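Local coordinates for CELL division protein FTSZ (Haloferax volcanii, PDB 4B45) that takes part in the control of cell shape in an archaeon as a GTP-binding, tubulin-like protein with GTPase activity, at residues V207-T210 against S211-I214; A242-S245 against T246-A250. One frame throughout, in Å; residues are numbered along the deposited sequence.

Contact 1 (V207-T210 against S211-I214); sequences VVDT and SEVI
Asp209 and Thr210 lead the chain into helix 210-217, and their carbonyl oxygens meet the amides of its first turn. Glu212 N donates to Asp209 O across 3.2 Å, arriving from above the carbonyl plane, 62° out of it, as can happen in a bond that spans only three residues. Thr210 O has a more regular partner in Ile214 N, also 3.2 Å away and in the carbonyl plane. Val213 N adds a weak bond to Thr210 O at 3.1 Å, so two successive amides share that oxygen.

The apolar contacts lie along the same turn. Val208 CG1 rests on Glu212 CG at 3.7 Å, the branched valine and the acid's methylenes crossing obliquely. The methylene CG of Glu212 also passes close to Asp209 O, at 3.2 Å. Further along, Thr210 CG2 faces Ile214 CD1 at 4.2 Å. Val208, buried, reaches on to Val269 of strand 263-272, and Val213 to Leu267 of that strand; beta-branched hydrocarbons suit this inner side.

The third group is polar, with Asp209 and Ser211 exposed. Bent at chi2 (-68°), the chain of Glu212 curls back over the preceding loop, which sets OE2 4.0 Å from Asp209 OD2 with the two carboxylate planes 20° apart. Ser211 OG comes beside Asp209 CB, at 3.5 Å, its small polar side chain fitting an exposed place. Glu212 OE1 has a long, weak ion pair with Arg299. Thr210 OG1 makes a weak hydrogen bond with Met1 N.

Two acids at the start of a helix suit the positive end of its dipole, but so close together they probably raise each other's affinity for a proton slightly; the helix end and, for Glu212, the distant arginine would offset part of that repulsion.

Contact 2 (A242-S245 against T246-A250); sequences AVMS and TTRRA
With CG anti to its carbonyl carbon (chi1 -67°) and the chain extended from CG to NE, Arg248 runs back along the helix until one face of its guanidinium lies over Met244 CB, 3.8 Å from NH2. On the way Arg248 CG passes Met244 O at 3.2 Å, while Arg248 N donates to that same oxygen in a regular bond (3.0 Å). Thr247, with OG1 anti to its carbonyl carbon (chi1 -54°), turns its hydroxyl back to Val243 O. Val243 O thus accepts from both Thr247 N, at 3.1 Å, and Thr247 OG1, at 2.5 Å, a separation so short that its exact value is doubtful. A threonine suits this buried place because its hydroxyl can be satisfied by the backbone of the turn before; Ser312 OG bonds the hydroxyls of both Thr247 and Thr246. Arg249 bends at chi3, which turns one face of its guanidinium to Ser245 O; Arg249 N bonds Ser245 O at 2.8 Å. Were Arg248 an alanine, Met244 CB would probably lose the flat group that lies over it, opening a gap beside the methionine. Val243 and Thr247 lie side by side and continue onto Ala285 of helix 279-293 and Ile270 of strand 263-272, the helix-on-sheet layering of the tubulin/FtsZ C-terminal domain.

Contacts 1 and 2 follow one another along the chain within the CetZ C-terminal domain, with strand 222-231 between their helices. Their centres lie about 21 Å apart and their nearest atoms about 13 Å, so they do not touch. Strand 263-272 is what they share: contact 1 meets its Leu267 and Val269, contact 2 its Ile270, consistent with helices 210-217 and 240-252 covering opposite faces of the sheet. Residues 207-214 also neighbour the chain's first residue, whereas 242-250 lie beside helix 279-293. Both are remote from the bound GTP analogue, whose pocket draws on residues between 9 and 183.

Contact 1 (V207-T210 against S211-I214)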
# COMPACT_ATOMS: atom_id res chain seq x y z
N VAL A 207 20.60 -4.34 -6.95
CA VAL A 207 19.92 -4.20 -5.67
C VAL A 207 19.52 -2.76 -5.39
O VAL A 207 20.36 -1.86 -5.34
CB VAL A 207 20.79 -4.74 -4.52
CG1 VAL A 207 20.15 -4.41 -3.16
CG2 VAL A 207 21.02 -6.24 -4.69
N VAL A 208 18.22 -2.55 -5.21
CA VAL A 208 17.63 -1.22 -5.05
C VAL A 208 17.71 -0.73 -3.60
O VAL A 208 17.02 -1.26 -2.73
CB VAL A 208 16.14 -1.25 -5.44
CG1 VAL A 208 15.58 0.15 -5.46
CG2 VAL A 208 15.96 -1.93 -6.78
N ASP A 209 18.52 0.30 -3.35
CA ASP A 209 18.65 0.86 -2.00
C ASP A 209 17.27 1.23 -1.46
O ASP A 209 16.40 1.63 -2.21
CB ASP A 209 19.52 2.12 -1.99
CG ASP A 209 21.00 1.82 -2.25
OD1 ASP A 209 21.41 0.63 -2.21
OD2 ASP A 209 21.75 2.80 -2.49
N THR A 210 17.10 1.11 -0.15
CA THR A 210 15.86 1.52 0.50
C THR A 210 15.65 3.02 0.32
O THR A 210 14.52 3.51 0.30
CB THR A 210 15.92 1.16 2.00
OG1 THR A 210 15.80 -0.26 2.14
CG2 THR A 210 14.84 1.86 2.81
N SER A 211 16.75 3.76 0.18
CA SER A 211 16.67 5.20 0.06
C SER A 211 15.98 5.65 -1.23
O SER A 211 15.47 6.78 -1.30
CB SER A 211 18.07 5.83 0.19
OG SER A 211 18.92 5.38 -0.86
N GLU A 212 15.96 4.79 -2.25
CA GLU A 212 15.25 5.09 -3.50
C GLU A 212 13.75 5.13 -3.27
O GLU A 212 13.03 5.93 -3.89
CB GLU A 212 15.54 4.05 -4.60
CG GLU A 212 16.97 3.55 -4.71
CD GLU A 212 17.93 4.62 -5.18
OE1 GLU A 212 17.46 5.69 -5.62
OE2 GLU A 212 19.15 4.39 -5.11
N VAL A 213 13.26 4.25 -2.40
CA VAL A 213 11.84 4.24 -2.03
C VAL A 213 11.51 5.50 -1.23
O VAL A 213 10.53 6.19 -1.52
CB VAL A 213 11.49 2.96 -1.22
CG1 VAL A 213 10.06 3.01 -0.71
CG2 VAL A 213 11.70 1.72 -2.09
N ILE A 214 12.36 5.81 -0.26
CA ILE A 214 12.16 6.98 0.59
C ILE A 214 12.17 8.28 -0.20
O ILE A 214 11.32 9.15 -0.00
CB ILE A 214 13.23 7.04 1.70
CG1 ILE A 214 13.13 5.79 2.57
CG2 ILE A 214 13.07 8.33 2.53
CD1 ILE A 214 13.91 5.86 3.87

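Contact 2 (A242-S245 against T246-A250)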
# COMPACT_ATOMS: atom_id res chain seq x y z
N ALA A 242 9.38 -7.49 -23.57
CA ALA A 242 8.77 -7.83 -22.29
C ALA A 242 8.98 -6.75 -21.21
O ALA A 242 8.05 -6.40 -20.50
CB ALA A 242 9.31 -9.18 -21.79
N VAL A 243 10.20 -6.21 -21.11
CA VAL A 243 10.50 -5.15 -20.15
C VAL A 243 9.74 -3.87 -20.47
O VAL A 243 9.21 -3.21 -19.55
CB VAL A 243 12.04 -4.85 -20.07
CG1 VAL A 243 12.33 -3.67 -19.13
CG2 VAL A 243 12.79 -6.07 -19.60
N MET A 244 9.69 -3.50 -21.75
CA MET A 244 8.93 -2.33 -22.20
C MET A 244 7.45 -2.46 -21.86
O MET A 244 6.81 -1.52 -21.38
CB MET A 244 9.02 -2.14 -23.71
CG MET A 244 10.41 -1.84 -24.26
SD MET A 244 11.19 -0.50 -23.34
CE MET A 244 10.32 0.96 -23.94
N SER A 245 6.90 -3.63 -22.13
CA SER A 245 5.46 -3.76 -22.06
C SER A 245 5.00 -3.95 -20.61
O SER A 245 4.01 -3.34 -20.21
CB SER A 245 4.97 -4.90 -22.96
OG SER A 245 4.93 -6.11 -22.25
N THR A 246 5.71 -4.78 -19.83
CA THR A 246 5.39 -4.85 -18.39
C THR A 246 5.46 -3.48 -17.73
O THR A 246 4.62 -3.14 -16.89
CB THR A 246 6.28 -5.85 -17.60
OG1 THR A 246 7.65 -5.41 -17.60
CG2 THR A 246 6.15 -7.26 -18.17
N THR A 247 6.46 -2.69 -18.11
CA THR A 247 6.62 -1.35 -17.53
C THR A 247 5.46 -0.45 -17.93
O THR A 247 4.89 0.22 -17.07
CB THR A 247 7.96 -0.70 -17.94
OG1 THR A 247 9.03 -1.59 -17.61
CG2 THR A 247 8.18 0.60 -17.21
N ARG A 248 5.10 -0.45 -19.21
CA ARG A 248 3.89 0.27 -19.66
C ARG A 248 2.63 -0.18 -18.93
O ARG A 248 1.82 0.66 -18.51
CB ARG A 248 3.66 0.12 -21.16
CG ARG A 248 4.71 0.78 -22.06
CD ARG A 248 4.21 0.84 -23.51
NE ARG A 248 5.31 0.89 -24.47
CZ ARG A 248 5.77 -0.18 -25.12
NH1 ARG A 248 5.23 -1.37 -24.92
NH2 ARG A 248 6.78 -0.04 -25.98
N ARG A 249 2.45 -1.48 -18.79
CA ARG A 249 1.25 -1.99 -18.14
C ARG A 249 1.22 -1.59 -16.67
O ARG A 249 0.17 -1.19 -16.17
CB ARG A 249 1.12 -3.50 -18.28
CG ARG A 249 0.70 -3.95 -19.68
CD ARG A 249 -0.01 -5.28 -19.63
NE ARG A 249 0.65 -6.22 -18.72
CZ ARG A 249 1.58 -7.09 -19.09
NH1 ARG A 249 1.98 -7.14 -20.36
NH2 ARG A 249 2.12 -7.90 -18.20
N ALA A 250 2.37 -1.68 -16.01
CA ALA A 250 2.48 -1.35 -14.59
C ALA A 250 2.05 0.09 -14.34
O ALA A 250 1.34 0.39 -13.38
CB ALA A 250 3.91 -1.58 -14.08